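Putative ferredoxin (Hydrogenobacter thermophilus, PDB 7M1O) binds a [4Fe-4S] cluster and probably serves as a small one-electron carrier in electron transport. Local coordinates at residues L3-D8 and P23-N28; Q53-V58 and I67-V72. All coordinates share one frame; numbering follows the deposited sequence.

Interaction 1 of 2, residues L3-D8 and P23-N28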
# COMPACT_ATOMS: atom_id res chain seq x y z
N LEU A 3 3.13 1.67 12.21
CA LEU A 3 2.82 2.20 10.89
C LEU A 3 1.63 1.46 10.27
O LEU A 3 1.56 0.23 10.34
CB LEU A 3 4.04 2.09 9.97
CG LEU A 3 4.12 3.08 8.81
CD1 LEU A 3 4.37 4.49 9.33
CD2 LEU A 3 5.21 2.67 7.83
N ARG A 4 0.71 2.21 9.67
CA ARG A 4 -0.39 1.63 8.91
C ARG A 4 -0.45 2.27 7.53
O ARG A 4 0.04 3.38 7.33
CB ARG A 4 -1.72 1.81 9.64
CG ARG A 4 -2.20 3.25 9.81
CD ARG A 4 -3.60 3.28 10.40
NE ARG A 4 -4.15 4.63 10.50
CZ ARG A 4 -5.38 4.90 10.90
NH1 ARG A 4 -6.21 3.92 11.24
NH2 ARG A 4 -5.80 6.16 10.95
N THR A 5 -1.05 1.56 6.58
CA THR A 5 -1.08 2.01 5.19
C THR A 5 -2.37 1.57 4.49
O THR A 5 -2.99 0.58 4.87
CB THR A 5 0.15 1.48 4.41
OG1 THR A 5 0.14 2.00 3.07
CG2 THR A 5 0.15 -0.04 4.36
N MET A 6 -2.77 2.34 3.48
CA MET A 6 -3.94 2.02 2.67
C MET A 6 -3.70 2.45 1.23
O MET A 6 -2.79 3.23 0.96
CB MET A 6 -5.20 2.69 3.22
CG MET A 6 -5.22 4.22 3.13
SD MET A 6 -6.90 4.89 3.23
CE MET A 6 -6.59 6.65 3.36
N VAL A 7 -4.51 1.93 0.31
CA VAL A 7 -4.47 2.34 -1.08
C VAL A 7 -5.78 3.01 -1.48
O VAL A 7 -6.86 2.49 -1.20
CB VAL A 7 -4.21 1.14 -2.02
CG1 VAL A 7 -4.27 1.56 -3.48
CG2 VAL A 7 -2.86 0.51 -1.71
N ASP A 8 -5.67 4.17 -2.10
CA ASP A 8 -6.83 4.88 -2.63
C ASP A 8 -7.11 4.39 -4.05
O ASP A 8 -6.42 4.81 -4.99
CB ASP A 8 -6.59 6.39 -2.62
CG ASP A 8 -7.85 7.18 -2.90
OD1 ASP A 8 -8.81 6.61 -3.44
OD2 ASP A 8 -7.87 8.39 -2.59
N PRO A 23 5.09 -7.31 -1.83
CA PRO A 23 3.96 -8.24 -1.87
C PRO A 23 3.49 -8.64 -0.47
O PRO A 23 2.39 -9.17 -0.33
CB PRO A 23 4.52 -9.44 -2.64
CG PRO A 23 5.99 -9.36 -2.47
CD PRO A 23 6.31 -7.90 -2.42
N GLU A 24 4.32 -8.37 0.53
CA GLU A 24 3.94 -8.62 1.92
C GLU A 24 2.80 -7.70 2.35
O GLU A 24 2.02 -8.04 3.23
CB GLU A 24 5.14 -8.43 2.86
CG GLU A 24 6.36 -9.29 2.53
CD GLU A 24 7.36 -8.58 1.64
OE1 GLU A 24 6.94 -7.72 0.83
OE2 GLU A 24 8.57 -8.87 1.75
N VAL A 25 2.72 -6.53 1.71
CA VAL A 25 1.78 -5.49 2.12
C VAL A 25 0.71 -5.21 1.06
O VAL A 25 -0.45 -4.99 1.41
CB VAL A 25 2.52 -4.17 2.44
CG1 VAL A 25 1.54 -3.06 2.83
CG2 VAL A 25 3.53 -4.39 3.55
N TYR A 26 1.09 -5.22 -0.21
CA TYR A 26 0.18 -4.87 -1.29
C TYR A 26 0.00 -6.01 -2.29
O TYR A 26 0.90 -6.82 -2.48
CB TYR A 26 0.68 -3.62 -2.03
CG TYR A 26 1.01 -2.47 -1.11
CD1 TYR A 26 0.02 -1.62 -0.64
CD2 TYR A 26 2.32 -2.24 -0.70
CE1 TYR A 26 0.32 -0.57 0.20
CE2 TYR A 26 2.63 -1.20 0.15
CZ TYR A 26 1.63 -0.37 0.59
OH TYR A 26 1.94 0.67 1.43
N LYS A 27 -1.17 -6.05 -2.92
CA LYS A 27 -1.46 -7.04 -3.94
C LYS A 27 -2.32 -6.43 -5.04
O LYS A 27 -3.03 -5.46 -4.82
CB LYS A 27 -2.17 -8.25 -3.34
CG LYS A 27 -3.60 -7.96 -2.89
CD LYS A 27 -4.22 -9.14 -2.16
CE LYS A 27 -5.64 -8.81 -1.70
NZ LYS A 27 -6.23 -9.87 -0.83
N ASN A 28 -2.23 -7.02 -6.23
CA ASN A 28 -3.15 -6.71 -7.31
C ASN A 28 -4.54 -7.20 -6.89
O ASN A 28 -4.72 -8.38 -6.62
CB ASN A 28 -2.69 -7.37 -8.61
CG ASN A 28 -3.55 -7.00 -9.81
OD1 ASN A 28 -4.71 -6.64 -9.67
ND2 ASN A 28 -2.97 -7.10 -11.00
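T5 and Y26 meet through their hydroxyls in the interior of a single-cluster [4Fe-4S] ferredoxin, where strand 3-7, the middle strand of the antiparallel sheet, faces the short strand 26-28. The polar part of the contact is one hydrogen bond, T5 OG1 to Y26 OH at 2.8 Å, which either hydroxyl could donate. The two side chains come from opposite directions, and OG1 lies at the edge of the ring, near its plane. T5 reaches it because OG1 stands anti to its own backbone N (chi1 -177°). The same OG1 is also hydrogen-bonded to T69 OG1, so threonine suits a buried site that needs a small hydroxyl able to serve several partners.

The apolar part packs against the tyrosine ring. V25, its neighbour in the chain, lays CG1 over the centre of one ring face, 3.4 Å above the plane, and that methyl also meets T5 CG2 at 3.7 Å. Tyrosine suits the place because its ring gives V25 and V7 a broad apolar surface while its hydroxyl carries the bond to T5. I67, V55 and V58 touch it as well. Replacing Y26 by an alanine would probably leave T5 OG1 without this partner and open a gap between V7 and V25. V7, a beta-branched residue suited to a strand, also touches the iron-sulfur cluster; its CG2 approaches the ring obliquely, 3.7 Å from Y26 CD1.

Interaction 2 of 2, residues Q53-V58 and I67-V72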
# COMPACT_ATOMS: atom_id res chain seq x y z
N GLN A 53 10.13 0.66 6.38
CA GLN A 53 10.90 1.49 5.46
C GLN A 53 10.55 1.19 4.01
O GLN A 53 10.51 2.09 3.18
CB GLN A 53 12.40 1.30 5.70
CG GLN A 53 12.87 1.87 7.02
CD GLN A 53 14.37 1.78 7.20
OE1 GLN A 53 15.12 1.77 6.22
NE2 GLN A 53 14.82 1.71 8.44
N GLU A 54 10.31 -0.08 3.70
CA GLU A 54 9.87 -0.47 2.37
C GLU A 54 8.53 0.19 2.04
O GLU A 54 8.36 0.76 0.96
CB GLU A 54 9.74 -2.00 2.27
CG GLU A 54 11.07 -2.74 2.24
CD GLU A 54 11.87 -2.47 0.98
OE1 GLU A 54 11.26 -2.41 -0.11
OE2 GLU A 54 13.10 -2.31 1.08
N VAL A 55 7.60 0.12 2.98
CA VAL A 55 6.29 0.74 2.81
C VAL A 55 6.43 2.25 2.64
O VAL A 55 5.78 2.85 1.79
CB VAL A 55 5.36 0.43 4.00
CG1 VAL A 55 4.14 1.35 4.03
CG2 VAL A 55 4.91 -1.02 3.94
N LYS A 56 7.30 2.87 3.44
CA LYS A 56 7.49 4.31 3.38
C LYS A 56 8.10 4.71 2.03
O LYS A 56 7.78 5.77 1.49
CB LYS A 56 8.38 4.79 4.52
CG LYS A 56 7.68 4.82 5.88
CD LYS A 56 8.55 5.42 6.97
CE LYS A 56 8.49 6.94 6.96
NZ LYS A 56 9.28 7.54 8.07
N GLU A 57 8.96 3.85 1.50
CA GLU A 57 9.59 4.12 0.21
C GLU A 57 8.58 4.07 -0.94
O GLU A 57 8.53 4.99 -1.75
CB GLU A 57 10.72 3.12 -0.05
CG GLU A 57 12.01 3.46 0.68
CD GLU A 57 13.06 2.37 0.56
OE1 GLU A 57 12.92 1.50 -0.32
OE2 GLU A 57 14.02 2.38 1.36
N VAL A 58 7.78 3.01 -1.01
CA VAL A 58 6.81 2.89 -2.10
C VAL A 58 5.73 3.96 -1.98
O VAL A 58 5.12 4.35 -2.98
CB VAL A 58 6.14 1.50 -2.14
CG1 VAL A 58 7.18 0.42 -2.39
CG2 VAL A 58 5.37 1.23 -0.86
N ILE A 67 -1.14 5.74 -2.32
CA ILE A 67 -0.81 5.06 -1.08
C ILE A 67 -0.72 6.06 0.07
O ILE A 67 0.12 6.96 0.06
CB ILE A 67 0.52 4.28 -1.18
CG1 ILE A 67 0.45 3.31 -2.36
CG2 ILE A 67 0.80 3.53 0.12
CD1 ILE A 67 1.72 2.54 -2.61
N ILE A 68 -1.62 5.89 1.03
CA ILE A 68 -1.63 6.72 2.23
C ILE A 68 -1.05 5.92 3.38
O ILE A 68 -1.50 4.82 3.66
CB ILE A 68 -3.06 7.19 2.57
CG1 ILE A 68 -3.77 7.70 1.32
CG2 ILE A 68 -3.02 8.27 3.65
CD1 ILE A 68 -3.01 8.75 0.54
N THR A 69 -0.03 6.49 4.02
CA THR A 69 0.68 5.82 5.10
C THR A 69 0.83 6.79 6.26
O THR A 69 1.00 7.99 6.05
CB THR A 69 2.08 5.33 4.64
OG1 THR A 69 1.93 4.34 3.62
CG2 THR A 69 2.87 4.74 5.80
N GLU A 70 0.75 6.28 7.49
CA GLU A 70 0.90 7.15 8.65
C GLU A 70 1.33 6.39 9.90
O GLU A 70 1.13 5.18 10.02
CB GLU A 70 -0.40 7.90 8.92
CG GLU A 70 -1.64 7.03 9.00
CD GLU A 70 -2.92 7.83 9.19
OE1 GLU A 70 -2.97 9.00 8.75
OE2 GLU A 70 -3.87 7.29 9.79
N GLU A 71 1.95 7.13 10.81
CA GLU A 71 2.39 6.60 12.09
C GLU A 71 1.26 6.66 13.10
O GLU A 71 0.62 7.70 13.26
CB GLU A 71 3.61 7.38 12.60
CG GLU A 71 4.94 6.71 12.31
CD GLU A 71 5.21 5.52 13.21
OE1 GLU A 71 4.75 5.53 14.38
OE2 GLU A 71 5.89 4.57 12.76
N VAL A 72 1.00 5.54 13.77
CA VAL A 72 -0.07 5.46 14.77
C VAL A 72 0.46 4.87 16.07
O VAL A 72 -0.22 4.91 17.10
CB VAL A 72 -1.25 4.62 14.25
CG1 VAL A 72 -1.93 5.31 13.08
CG2 VAL A 72 -0.78 3.22 13.86
OXT VAL A 72 1.57 4.35 16.12
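T69 sets OG1 anti to its carbonyl carbon, beside the backbone N (chi1 -64°), and its CG2 methyl beside the carbonyl carbon. This rotation brings both threonine branches against the CG1 methyl of V55, with the two side chains crossing at a slant. The setting is the helix-on-sheet packing of a small single-cluster ferredoxin: helix 52-61 lies against strand 67-71, an edge strand of the three-stranded antiparallel sheet.

V55 CG1 makes the closest approach between the two segments, 3.7 Å from T69 OG1, and lies 4.0 Å from T69 CG2. The methyl offers the hydroxyl oxygen no hydrogen bond; the polar needs of T69 are met chiefly by the hydroxyl of T59, further along the helix, with T5 as a second partner. Threonine therefore suits this place twice over, presenting a methyl to the helix and a hydroxyl that links helix and sheet. Valine on the helix supplies a compact apolar surface, which also touches V25.

A second patch lies nearer the cluster, where I67 directs its longer branch at the helix. CD1 lies anti to CA about the CB-CG1 bond (chi2 177°), which stretches the branch out and brings its end to V58, 4.3 Å from V58 CG2. The length of isoleucine matters here, since the CA atoms of V58 and I67 stand 8.0 Å apart. I67 also belongs to the cluster pocket: it touches the iron-sulfur cluster and packs on the cluster ligand C18, so this residue spans helix and cofactor. The terminal methyl meets backbone as well as side chain, with I67 CD1 3.9 Å from V58 O.

Overall arrangement
From the N terminus, strand 3-7 enters the sheet first, and the chain then passes the cluster ligands C12 and C15 and helix 17-21, which carries C18, before interaction 1 brings 23-28 back against it. That closes the first loop. After strands 34-36 and 45-47 the chain enters helix 52-61, and interaction 2 closes a second, shorter loop, which holds the last ligand, C62. The loops follow in series, neither nesting nor crossing. Strands 3-7 and 67-71 are sheet neighbours, joined by backbone hydrogen bonds and by the salt bridge from R4 to E70. Through that sheet pairing the contacts link strand 26-28 and helix 52-61, with V7 and I67 each reaching the cluster.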